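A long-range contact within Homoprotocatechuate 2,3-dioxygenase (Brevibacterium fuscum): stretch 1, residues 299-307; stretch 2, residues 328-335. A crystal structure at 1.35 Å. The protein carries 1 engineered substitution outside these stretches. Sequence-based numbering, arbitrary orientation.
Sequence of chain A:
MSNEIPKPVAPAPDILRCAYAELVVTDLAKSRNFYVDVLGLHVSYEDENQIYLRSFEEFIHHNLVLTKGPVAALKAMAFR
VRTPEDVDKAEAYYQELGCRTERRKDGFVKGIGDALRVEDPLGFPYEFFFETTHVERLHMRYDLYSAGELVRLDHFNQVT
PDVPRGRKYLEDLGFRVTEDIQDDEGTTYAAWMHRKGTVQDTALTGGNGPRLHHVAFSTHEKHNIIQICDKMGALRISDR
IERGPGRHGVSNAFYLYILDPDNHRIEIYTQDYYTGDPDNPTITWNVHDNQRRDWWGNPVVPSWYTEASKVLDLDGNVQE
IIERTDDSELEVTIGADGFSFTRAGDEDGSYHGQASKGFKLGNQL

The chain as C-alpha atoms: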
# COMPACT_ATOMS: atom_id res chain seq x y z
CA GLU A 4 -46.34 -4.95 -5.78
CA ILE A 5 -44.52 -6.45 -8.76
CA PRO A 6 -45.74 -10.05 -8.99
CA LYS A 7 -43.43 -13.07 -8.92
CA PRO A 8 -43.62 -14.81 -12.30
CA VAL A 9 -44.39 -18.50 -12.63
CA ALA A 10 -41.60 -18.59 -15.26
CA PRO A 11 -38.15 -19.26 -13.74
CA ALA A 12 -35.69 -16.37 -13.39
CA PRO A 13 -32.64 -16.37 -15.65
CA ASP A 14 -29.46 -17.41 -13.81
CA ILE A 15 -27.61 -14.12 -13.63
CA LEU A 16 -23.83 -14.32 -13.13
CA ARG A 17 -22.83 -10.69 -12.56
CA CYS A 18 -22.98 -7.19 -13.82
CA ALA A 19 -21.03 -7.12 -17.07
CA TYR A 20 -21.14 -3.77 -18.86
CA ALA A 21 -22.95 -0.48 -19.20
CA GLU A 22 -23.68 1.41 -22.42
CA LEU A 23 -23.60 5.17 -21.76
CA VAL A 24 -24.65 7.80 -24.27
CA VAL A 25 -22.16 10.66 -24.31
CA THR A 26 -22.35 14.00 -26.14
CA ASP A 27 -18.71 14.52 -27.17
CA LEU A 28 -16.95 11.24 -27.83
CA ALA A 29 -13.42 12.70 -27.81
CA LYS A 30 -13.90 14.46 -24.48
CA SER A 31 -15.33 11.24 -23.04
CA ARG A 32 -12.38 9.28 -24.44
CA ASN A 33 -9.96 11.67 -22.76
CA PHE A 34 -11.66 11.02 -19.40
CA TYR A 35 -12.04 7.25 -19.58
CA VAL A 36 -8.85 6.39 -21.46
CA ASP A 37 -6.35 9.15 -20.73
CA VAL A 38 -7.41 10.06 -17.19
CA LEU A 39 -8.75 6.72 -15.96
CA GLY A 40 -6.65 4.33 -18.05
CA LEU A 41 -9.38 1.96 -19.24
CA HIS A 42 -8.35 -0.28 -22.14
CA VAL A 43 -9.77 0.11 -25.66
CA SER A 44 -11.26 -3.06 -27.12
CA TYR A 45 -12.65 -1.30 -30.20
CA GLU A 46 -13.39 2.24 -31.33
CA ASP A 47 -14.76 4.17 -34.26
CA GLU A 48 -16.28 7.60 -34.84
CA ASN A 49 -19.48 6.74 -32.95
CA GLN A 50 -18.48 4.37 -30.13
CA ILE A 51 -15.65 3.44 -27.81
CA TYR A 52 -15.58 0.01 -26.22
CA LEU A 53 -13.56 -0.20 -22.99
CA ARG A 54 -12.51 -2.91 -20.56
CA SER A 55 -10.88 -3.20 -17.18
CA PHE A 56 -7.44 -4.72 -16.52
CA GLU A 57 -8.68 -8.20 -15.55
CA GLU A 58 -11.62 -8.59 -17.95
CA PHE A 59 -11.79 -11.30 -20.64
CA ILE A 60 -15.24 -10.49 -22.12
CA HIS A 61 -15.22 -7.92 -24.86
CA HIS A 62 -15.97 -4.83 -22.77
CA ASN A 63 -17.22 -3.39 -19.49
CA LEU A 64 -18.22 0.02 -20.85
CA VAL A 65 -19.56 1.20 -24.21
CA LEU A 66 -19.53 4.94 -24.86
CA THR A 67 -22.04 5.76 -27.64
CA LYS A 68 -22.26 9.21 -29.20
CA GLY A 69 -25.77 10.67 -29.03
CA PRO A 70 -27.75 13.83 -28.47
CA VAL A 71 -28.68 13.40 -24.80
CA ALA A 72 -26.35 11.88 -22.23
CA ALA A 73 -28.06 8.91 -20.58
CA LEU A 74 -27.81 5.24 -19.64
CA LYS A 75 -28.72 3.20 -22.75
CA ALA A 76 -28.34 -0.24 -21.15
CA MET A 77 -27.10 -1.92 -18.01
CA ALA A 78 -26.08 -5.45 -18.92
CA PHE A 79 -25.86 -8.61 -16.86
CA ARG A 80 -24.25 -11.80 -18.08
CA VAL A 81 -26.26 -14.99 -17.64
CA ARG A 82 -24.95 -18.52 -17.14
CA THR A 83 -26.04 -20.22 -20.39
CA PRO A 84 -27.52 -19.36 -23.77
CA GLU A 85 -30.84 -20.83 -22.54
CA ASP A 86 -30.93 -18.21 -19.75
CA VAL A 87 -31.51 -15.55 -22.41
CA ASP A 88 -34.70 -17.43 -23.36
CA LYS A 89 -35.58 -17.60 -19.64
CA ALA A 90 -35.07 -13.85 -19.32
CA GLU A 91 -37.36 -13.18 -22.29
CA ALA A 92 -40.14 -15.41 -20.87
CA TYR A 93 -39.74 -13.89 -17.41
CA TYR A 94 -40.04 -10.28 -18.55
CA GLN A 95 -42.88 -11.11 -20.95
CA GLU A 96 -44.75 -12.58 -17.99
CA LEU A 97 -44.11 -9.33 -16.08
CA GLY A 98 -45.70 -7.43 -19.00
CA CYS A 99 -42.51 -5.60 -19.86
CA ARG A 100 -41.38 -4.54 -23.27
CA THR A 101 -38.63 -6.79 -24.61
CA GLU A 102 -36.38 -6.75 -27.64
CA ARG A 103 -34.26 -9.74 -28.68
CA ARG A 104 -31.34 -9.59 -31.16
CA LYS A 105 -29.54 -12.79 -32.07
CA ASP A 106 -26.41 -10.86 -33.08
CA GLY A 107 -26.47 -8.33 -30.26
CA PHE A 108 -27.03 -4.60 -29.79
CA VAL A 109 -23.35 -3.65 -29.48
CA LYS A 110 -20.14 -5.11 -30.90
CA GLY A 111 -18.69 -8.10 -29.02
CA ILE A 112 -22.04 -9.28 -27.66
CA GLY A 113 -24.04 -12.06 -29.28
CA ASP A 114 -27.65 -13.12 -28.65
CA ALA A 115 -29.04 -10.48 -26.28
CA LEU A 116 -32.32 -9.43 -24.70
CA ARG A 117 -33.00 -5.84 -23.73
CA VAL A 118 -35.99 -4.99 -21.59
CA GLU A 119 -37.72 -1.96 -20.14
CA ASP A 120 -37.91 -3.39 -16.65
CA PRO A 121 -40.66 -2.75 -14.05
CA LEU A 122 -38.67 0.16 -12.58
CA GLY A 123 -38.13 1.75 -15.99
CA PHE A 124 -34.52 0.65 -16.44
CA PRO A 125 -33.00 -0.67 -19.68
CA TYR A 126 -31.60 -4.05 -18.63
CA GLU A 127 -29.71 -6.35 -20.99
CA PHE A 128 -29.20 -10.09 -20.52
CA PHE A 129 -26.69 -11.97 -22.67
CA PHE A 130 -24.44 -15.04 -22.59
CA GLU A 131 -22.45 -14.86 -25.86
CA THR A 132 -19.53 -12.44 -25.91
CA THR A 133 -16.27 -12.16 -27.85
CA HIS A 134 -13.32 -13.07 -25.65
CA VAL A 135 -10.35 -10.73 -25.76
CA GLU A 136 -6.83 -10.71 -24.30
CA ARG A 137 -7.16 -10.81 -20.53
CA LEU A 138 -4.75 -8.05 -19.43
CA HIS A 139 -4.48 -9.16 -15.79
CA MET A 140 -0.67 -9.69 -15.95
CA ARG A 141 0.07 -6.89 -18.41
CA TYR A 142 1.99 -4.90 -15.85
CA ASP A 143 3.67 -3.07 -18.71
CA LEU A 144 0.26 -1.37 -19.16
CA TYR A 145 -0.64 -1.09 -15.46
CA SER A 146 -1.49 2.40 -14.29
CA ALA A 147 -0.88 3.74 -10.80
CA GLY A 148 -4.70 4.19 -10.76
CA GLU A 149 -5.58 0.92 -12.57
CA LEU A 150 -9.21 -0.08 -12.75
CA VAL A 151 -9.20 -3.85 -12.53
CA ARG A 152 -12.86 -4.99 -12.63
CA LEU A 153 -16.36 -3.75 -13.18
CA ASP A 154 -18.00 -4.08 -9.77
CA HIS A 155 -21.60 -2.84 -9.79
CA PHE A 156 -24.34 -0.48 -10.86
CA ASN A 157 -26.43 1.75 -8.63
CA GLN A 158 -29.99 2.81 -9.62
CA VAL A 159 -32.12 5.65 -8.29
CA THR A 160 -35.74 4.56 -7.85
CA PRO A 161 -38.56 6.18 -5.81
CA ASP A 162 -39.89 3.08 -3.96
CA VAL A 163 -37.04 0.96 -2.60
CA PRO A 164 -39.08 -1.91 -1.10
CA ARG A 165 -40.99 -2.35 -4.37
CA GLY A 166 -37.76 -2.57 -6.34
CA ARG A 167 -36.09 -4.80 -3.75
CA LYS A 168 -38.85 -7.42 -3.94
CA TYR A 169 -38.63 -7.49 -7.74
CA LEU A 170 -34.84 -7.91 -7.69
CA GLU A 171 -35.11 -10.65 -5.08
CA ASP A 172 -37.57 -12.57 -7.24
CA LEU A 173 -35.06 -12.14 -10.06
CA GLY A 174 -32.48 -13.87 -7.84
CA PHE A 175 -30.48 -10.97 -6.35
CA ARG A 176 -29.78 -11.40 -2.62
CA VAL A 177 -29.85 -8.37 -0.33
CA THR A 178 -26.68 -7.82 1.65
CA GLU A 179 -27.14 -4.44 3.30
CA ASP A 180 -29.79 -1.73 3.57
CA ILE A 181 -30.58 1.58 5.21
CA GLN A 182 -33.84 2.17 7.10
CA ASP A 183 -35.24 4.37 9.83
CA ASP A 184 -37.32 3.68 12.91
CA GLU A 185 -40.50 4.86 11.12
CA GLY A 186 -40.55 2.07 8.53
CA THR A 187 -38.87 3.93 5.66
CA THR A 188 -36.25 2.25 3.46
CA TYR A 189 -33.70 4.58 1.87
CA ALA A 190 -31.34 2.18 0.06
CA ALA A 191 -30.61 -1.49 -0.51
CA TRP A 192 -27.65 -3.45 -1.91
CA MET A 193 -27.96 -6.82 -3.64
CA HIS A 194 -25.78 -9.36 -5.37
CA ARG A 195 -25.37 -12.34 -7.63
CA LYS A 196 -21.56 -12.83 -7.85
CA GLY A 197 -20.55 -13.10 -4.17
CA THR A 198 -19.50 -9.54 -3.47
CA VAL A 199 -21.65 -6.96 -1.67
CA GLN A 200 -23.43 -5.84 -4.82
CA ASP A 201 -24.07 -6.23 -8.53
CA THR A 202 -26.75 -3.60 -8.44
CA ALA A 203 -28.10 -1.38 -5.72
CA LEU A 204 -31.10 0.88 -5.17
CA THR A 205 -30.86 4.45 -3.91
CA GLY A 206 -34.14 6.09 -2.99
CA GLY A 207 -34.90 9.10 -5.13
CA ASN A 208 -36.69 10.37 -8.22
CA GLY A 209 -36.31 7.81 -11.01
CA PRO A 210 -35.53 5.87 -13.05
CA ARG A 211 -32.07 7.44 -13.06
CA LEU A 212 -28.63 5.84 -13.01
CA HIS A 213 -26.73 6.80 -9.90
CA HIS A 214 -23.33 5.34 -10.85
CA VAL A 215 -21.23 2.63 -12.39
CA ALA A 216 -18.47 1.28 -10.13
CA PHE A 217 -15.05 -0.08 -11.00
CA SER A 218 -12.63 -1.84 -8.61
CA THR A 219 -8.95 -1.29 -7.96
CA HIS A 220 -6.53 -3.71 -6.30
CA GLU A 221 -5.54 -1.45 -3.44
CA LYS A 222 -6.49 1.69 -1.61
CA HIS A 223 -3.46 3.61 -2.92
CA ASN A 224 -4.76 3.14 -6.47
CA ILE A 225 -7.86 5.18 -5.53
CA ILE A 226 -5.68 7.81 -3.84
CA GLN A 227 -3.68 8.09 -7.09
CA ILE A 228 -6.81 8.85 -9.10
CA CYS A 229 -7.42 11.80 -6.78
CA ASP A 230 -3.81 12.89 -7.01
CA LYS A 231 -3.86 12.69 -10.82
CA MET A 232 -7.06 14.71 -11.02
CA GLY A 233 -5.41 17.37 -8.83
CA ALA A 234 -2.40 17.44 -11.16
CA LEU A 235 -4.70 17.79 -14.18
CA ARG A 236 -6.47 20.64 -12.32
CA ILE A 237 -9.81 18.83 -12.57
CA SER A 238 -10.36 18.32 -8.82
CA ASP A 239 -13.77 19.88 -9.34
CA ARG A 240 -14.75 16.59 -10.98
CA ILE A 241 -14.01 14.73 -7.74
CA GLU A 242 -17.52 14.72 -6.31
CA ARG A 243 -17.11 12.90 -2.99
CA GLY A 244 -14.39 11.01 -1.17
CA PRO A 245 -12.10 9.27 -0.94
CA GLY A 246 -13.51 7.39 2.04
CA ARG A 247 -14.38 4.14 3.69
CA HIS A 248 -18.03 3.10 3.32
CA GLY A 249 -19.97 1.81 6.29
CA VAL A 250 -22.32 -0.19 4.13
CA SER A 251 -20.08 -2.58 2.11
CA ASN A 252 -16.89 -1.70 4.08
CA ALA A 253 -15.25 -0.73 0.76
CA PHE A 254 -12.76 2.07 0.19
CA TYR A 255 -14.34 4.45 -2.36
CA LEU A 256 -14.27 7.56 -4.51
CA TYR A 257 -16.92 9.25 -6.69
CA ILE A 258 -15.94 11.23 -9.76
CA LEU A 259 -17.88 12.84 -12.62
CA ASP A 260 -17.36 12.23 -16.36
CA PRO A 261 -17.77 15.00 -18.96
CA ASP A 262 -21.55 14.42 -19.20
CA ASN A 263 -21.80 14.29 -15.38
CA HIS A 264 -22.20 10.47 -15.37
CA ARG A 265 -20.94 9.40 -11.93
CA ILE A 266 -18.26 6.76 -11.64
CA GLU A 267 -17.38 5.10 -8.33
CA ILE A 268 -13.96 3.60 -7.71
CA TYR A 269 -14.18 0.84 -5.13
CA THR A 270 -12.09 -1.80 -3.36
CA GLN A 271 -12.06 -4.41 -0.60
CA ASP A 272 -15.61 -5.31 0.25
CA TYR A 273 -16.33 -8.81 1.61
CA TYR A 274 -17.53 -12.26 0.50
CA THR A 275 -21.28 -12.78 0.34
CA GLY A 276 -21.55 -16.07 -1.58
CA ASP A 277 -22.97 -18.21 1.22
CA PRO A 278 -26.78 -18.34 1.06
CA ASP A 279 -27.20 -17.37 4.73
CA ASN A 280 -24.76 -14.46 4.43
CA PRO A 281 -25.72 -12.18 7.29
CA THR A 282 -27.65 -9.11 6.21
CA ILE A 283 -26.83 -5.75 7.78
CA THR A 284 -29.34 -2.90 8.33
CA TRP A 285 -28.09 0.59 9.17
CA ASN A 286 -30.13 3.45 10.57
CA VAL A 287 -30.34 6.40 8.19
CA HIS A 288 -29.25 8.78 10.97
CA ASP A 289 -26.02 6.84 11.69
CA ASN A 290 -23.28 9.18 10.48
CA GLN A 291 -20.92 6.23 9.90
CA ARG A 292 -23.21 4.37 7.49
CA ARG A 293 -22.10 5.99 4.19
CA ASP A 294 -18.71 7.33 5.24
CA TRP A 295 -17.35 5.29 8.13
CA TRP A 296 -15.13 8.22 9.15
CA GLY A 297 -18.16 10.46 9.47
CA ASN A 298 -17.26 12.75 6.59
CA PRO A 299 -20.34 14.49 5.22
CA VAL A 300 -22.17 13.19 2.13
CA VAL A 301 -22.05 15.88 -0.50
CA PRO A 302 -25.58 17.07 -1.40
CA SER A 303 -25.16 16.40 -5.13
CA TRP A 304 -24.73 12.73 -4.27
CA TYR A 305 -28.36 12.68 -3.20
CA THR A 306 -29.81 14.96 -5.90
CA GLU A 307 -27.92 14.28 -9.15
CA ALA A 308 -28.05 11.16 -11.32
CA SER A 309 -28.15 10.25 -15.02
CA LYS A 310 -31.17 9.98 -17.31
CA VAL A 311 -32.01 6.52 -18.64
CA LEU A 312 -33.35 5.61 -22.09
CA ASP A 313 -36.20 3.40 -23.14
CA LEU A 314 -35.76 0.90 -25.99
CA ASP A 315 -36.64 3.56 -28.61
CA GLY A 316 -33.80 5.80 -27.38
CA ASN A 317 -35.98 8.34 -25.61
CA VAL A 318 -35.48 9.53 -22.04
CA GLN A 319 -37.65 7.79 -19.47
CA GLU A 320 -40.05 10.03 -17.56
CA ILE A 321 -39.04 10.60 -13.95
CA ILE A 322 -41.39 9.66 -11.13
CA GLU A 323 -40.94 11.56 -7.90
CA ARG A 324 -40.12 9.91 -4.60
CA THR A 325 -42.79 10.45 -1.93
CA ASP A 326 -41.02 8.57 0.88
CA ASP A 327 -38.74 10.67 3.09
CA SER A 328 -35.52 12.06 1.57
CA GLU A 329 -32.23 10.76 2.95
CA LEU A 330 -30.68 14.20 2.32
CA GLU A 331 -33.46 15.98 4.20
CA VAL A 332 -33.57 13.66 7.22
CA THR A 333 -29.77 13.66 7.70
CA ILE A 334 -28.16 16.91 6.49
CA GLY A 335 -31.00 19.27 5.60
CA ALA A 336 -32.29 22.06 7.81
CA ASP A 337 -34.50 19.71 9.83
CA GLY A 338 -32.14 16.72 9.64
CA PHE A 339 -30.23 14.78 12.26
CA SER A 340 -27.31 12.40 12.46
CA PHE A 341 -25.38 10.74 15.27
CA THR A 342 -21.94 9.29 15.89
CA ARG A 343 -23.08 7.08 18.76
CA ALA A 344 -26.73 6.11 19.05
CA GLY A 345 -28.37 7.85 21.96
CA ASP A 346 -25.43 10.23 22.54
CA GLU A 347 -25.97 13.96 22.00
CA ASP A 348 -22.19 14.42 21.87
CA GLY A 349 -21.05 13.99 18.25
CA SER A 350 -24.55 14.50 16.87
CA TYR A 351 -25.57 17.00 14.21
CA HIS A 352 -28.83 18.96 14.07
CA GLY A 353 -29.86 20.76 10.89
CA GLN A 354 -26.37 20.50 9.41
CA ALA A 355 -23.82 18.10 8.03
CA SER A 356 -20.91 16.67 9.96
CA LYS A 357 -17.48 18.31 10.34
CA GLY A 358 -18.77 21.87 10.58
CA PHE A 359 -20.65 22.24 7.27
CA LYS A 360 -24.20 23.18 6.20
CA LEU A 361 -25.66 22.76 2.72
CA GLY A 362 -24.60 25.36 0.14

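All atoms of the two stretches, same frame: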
# COMPACT_ATOMS: atom_id res chain seq x y z
N PRO A 299 -18.99 14.20 5.69
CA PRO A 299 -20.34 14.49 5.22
C PRO A 299 -20.58 14.01 3.79
O PRO A 299 -19.67 14.04 2.97
CB PRO A 299 -20.43 16.02 5.30
CG PRO A 299 -19.02 16.47 5.11
CD PRO A 299 -18.20 15.45 5.88
N VAL A 300 -21.79 13.56 3.49
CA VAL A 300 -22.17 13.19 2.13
C VAL A 300 -22.54 14.46 1.39
O VAL A 300 -23.41 15.20 1.81
CB VAL A 300 -23.32 12.18 2.13
CG1 VAL A 300 -23.73 11.79 0.72
CG2 VAL A 300 -22.91 10.93 2.91
N VAL A 301 -21.83 14.70 0.29
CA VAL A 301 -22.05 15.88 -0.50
C VAL A 301 -23.48 15.89 -1.06
O VAL A 301 -24.01 14.87 -1.47
CB VAL A 301 -20.99 15.99 -1.63
CG1 VAL A 301 -19.57 15.87 -1.09
CG2 VAL A 301 -21.25 14.98 -2.71
N PRO A 302 -24.14 17.05 -1.05
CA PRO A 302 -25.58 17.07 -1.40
C PRO A 302 -25.88 16.59 -2.83
O PRO A 302 -26.90 15.95 -3.06
CB PRO A 302 -25.98 18.53 -1.18
CG PRO A 302 -24.72 19.28 -0.94
CD PRO A 302 -23.66 18.33 -0.52
N SER A 303 -24.97 16.88 -3.77
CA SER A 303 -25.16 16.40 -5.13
C SER A 303 -25.26 14.89 -5.23
O SER A 303 -25.86 14.37 -6.18
CB SER A 303 -24.05 16.90 -6.06
OG SER A 303 -22.78 16.41 -5.68
N TRP A 304 -24.64 14.18 -4.29
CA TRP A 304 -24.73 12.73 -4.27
C TRP A 304 -26.18 12.27 -4.13
O TRP A 304 -26.57 11.26 -4.70
CB TRP A 304 -23.84 12.15 -3.14
CG TRP A 304 -23.42 10.74 -3.37
CD1 TRP A 304 -22.32 10.32 -4.05
CD2 TRP A 304 -24.12 9.55 -3.00
NE1 TRP A 304 -22.28 8.95 -4.11
CE2 TRP A 304 -23.37 8.45 -3.47
CE3 TRP A 304 -25.32 9.30 -2.32
CZ2 TRP A 304 -23.78 7.14 -3.30
CZ3 TRP A 304 -25.73 8.01 -2.16
CH2 TRP A 304 -24.97 6.94 -2.63
N TYR A 305 -26.97 13.02 -3.37
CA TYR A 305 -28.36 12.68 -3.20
C TYR A 305 -29.28 13.22 -4.28
O TYR A 305 -30.39 12.71 -4.41
CB TYR A 305 -28.87 13.21 -1.86
CG TYR A 305 -28.26 12.51 -0.67
CD1 TYR A 305 -28.39 11.14 -0.50
CD2 TYR A 305 -27.57 13.22 0.31
CE1 TYR A 305 -27.84 10.49 0.59
CE2 TYR A 305 -27.02 12.59 1.43
CZ TYR A 305 -27.17 11.21 1.56
OH TYR A 305 -26.65 10.55 2.67
N THR A 306 -28.90 14.28 -4.98
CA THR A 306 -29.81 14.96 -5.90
C THR A 306 -29.55 14.67 -7.38
O THR A 306 -30.49 14.73 -8.19
CB THR A 306 -29.81 16.48 -5.67
OG1 THR A 306 -28.54 17.05 -6.00
CG2 THR A 306 -30.14 16.80 -4.23
N GLU A 307 -28.30 14.39 -7.74
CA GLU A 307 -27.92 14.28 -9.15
C GLU A 307 -27.73 12.84 -9.56
O GLU A 307 -27.17 12.05 -8.79
CB GLU A 307 -26.64 15.05 -9.44
CG GLU A 307 -26.67 16.46 -8.93
CD GLU A 307 -27.84 17.25 -9.48
OE1 GLU A 307 -27.89 17.39 -10.71
OE2 GLU A 307 -28.71 17.70 -8.70
N SER A 328 -36.77 11.83 2.28
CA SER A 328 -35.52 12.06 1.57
C SER A 328 -34.35 11.85 2.52
O SER A 328 -34.27 12.49 3.57
CB SER A 328 -35.48 13.49 1.04
OG SER A 328 -34.16 13.95 0.81
N GLU A 329 -33.43 10.98 2.14
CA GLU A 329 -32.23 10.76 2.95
C GLU A 329 -31.45 12.07 3.18
O GLU A 329 -31.00 12.34 4.30
CB GLU A 329 -31.33 9.71 2.31
CG GLU A 329 -30.13 9.35 3.19
CD GLU A 329 -29.43 8.06 2.82
OE1 GLU A 329 -29.79 7.43 1.80
OE2 GLU A 329 -28.49 7.67 3.55
N LEU A 330 -31.31 12.90 2.15
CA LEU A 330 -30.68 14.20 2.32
C LEU A 330 -31.40 15.00 3.41
O LEU A 330 -30.80 15.49 4.37
CB LEU A 330 -30.72 14.98 1.01
CG LEU A 330 -30.08 16.39 1.02
CD1 LEU A 330 -29.66 16.79 -0.40
CD2 LEU A 330 -30.97 17.47 1.62
N GLU A 331 -32.73 15.12 3.27
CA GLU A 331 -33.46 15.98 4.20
C GLU A 331 -33.40 15.48 5.64
O GLU A 331 -33.24 16.29 6.56
CB GLU A 331 -34.92 16.17 3.75
CG GLU A 331 -35.03 16.92 2.42
CD GLU A 331 -34.61 18.40 2.48
OE1 GLU A 331 -34.36 18.94 3.58
OE2 GLU A 331 -34.53 19.04 1.40
N VAL A 332 -33.50 14.18 5.85
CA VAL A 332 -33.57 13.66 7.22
C VAL A 332 -32.21 13.59 7.89
O VAL A 332 -32.16 13.45 9.12
CB VAL A 332 -34.31 12.31 7.31
CG1 VAL A 332 -35.69 12.40 6.69
CG2 VAL A 332 -33.52 11.16 6.71
N THR A 333 -31.12 13.73 7.13
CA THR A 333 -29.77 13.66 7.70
C THR A 333 -29.00 14.97 7.72
O THR A 333 -28.35 15.27 8.72
CB THR A 333 -28.92 12.59 7.00
OG1 THR A 333 -28.68 12.93 5.61
CG2 THR A 333 -29.56 11.23 7.11
N ILE A 334 -29.02 15.72 6.61
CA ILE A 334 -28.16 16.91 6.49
C ILE A 334 -28.90 18.18 6.12
O ILE A 334 -28.28 19.24 6.04
CB ILE A 334 -26.97 16.71 5.50
CG1 ILE A 334 -27.45 16.35 4.10
CG2 ILE A 334 -26.05 15.61 6.00
CD1 ILE A 334 -26.31 16.26 3.08
N GLY A 335 -30.20 18.09 5.89
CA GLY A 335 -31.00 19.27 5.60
C GLY A 335 -31.30 20.05 6.87
O GLY A 335 -30.85 19.70 7.96
O HOH W 1 -26.16 12.03 4.90

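This is a small, mostly apolar contact between two short helices and the residues that flank them, organised around one tyrosine ring and joined at its polar end by a water rather than by any direct hydrogen bond. The helices 302-306 and 329-333 run closer to antiparallel than parallel, at 142°, with axes 10.1 Å apart at closest approach. Tyr 305 and Leu 330 mark the register, their CA atoms 6.2 Å apart, and the two stretches together bury 317 Å².

Tyr 305 points toward the second helix and gives up the most surface. Leu 330 covers one face of its ring, with Tyr 305 CD2 3.7 Å from Leu 330 CB, while Ile 334 meets the ring edge, Tyr 305 CE2 lying 4.1 Å from Ile 334 CD1. Ile 334 N donates to Leu 330 O at 2.9 Å, which keeps the two residues about one turn apart, and the one ring meets both. Leu 330 CD1 lies 4.1 Å from Pro 302 CB and 3.9 Å from Thr 306 CG2, so one methyl touches residues four apart in sequence. Ile 334 CD1 also packs 3.3 Å from Val 300 O, a close van der Waals contact with a backbone carbonyl.

The ring's hydroxyl finds its partner in a water, which lies 2.7 Å from Tyr 305 OH and donates to Thr 333 OG1 at 2.8 Å. Thr 333 OG1 in turn donates to Glu 329 O at 2.7 Å, tying the bridge to its own helix backbone. Glu 329 OE2 comes within 3.5 Å of Tyr 305 OH without bonding to it; its carboxylate is satisfied elsewhere in the structure.

The rule to read here is an aromatic ring packed by aliphatic side chains at face and edge, its hydroxyl met by a water held on a backbone-bonded threonine.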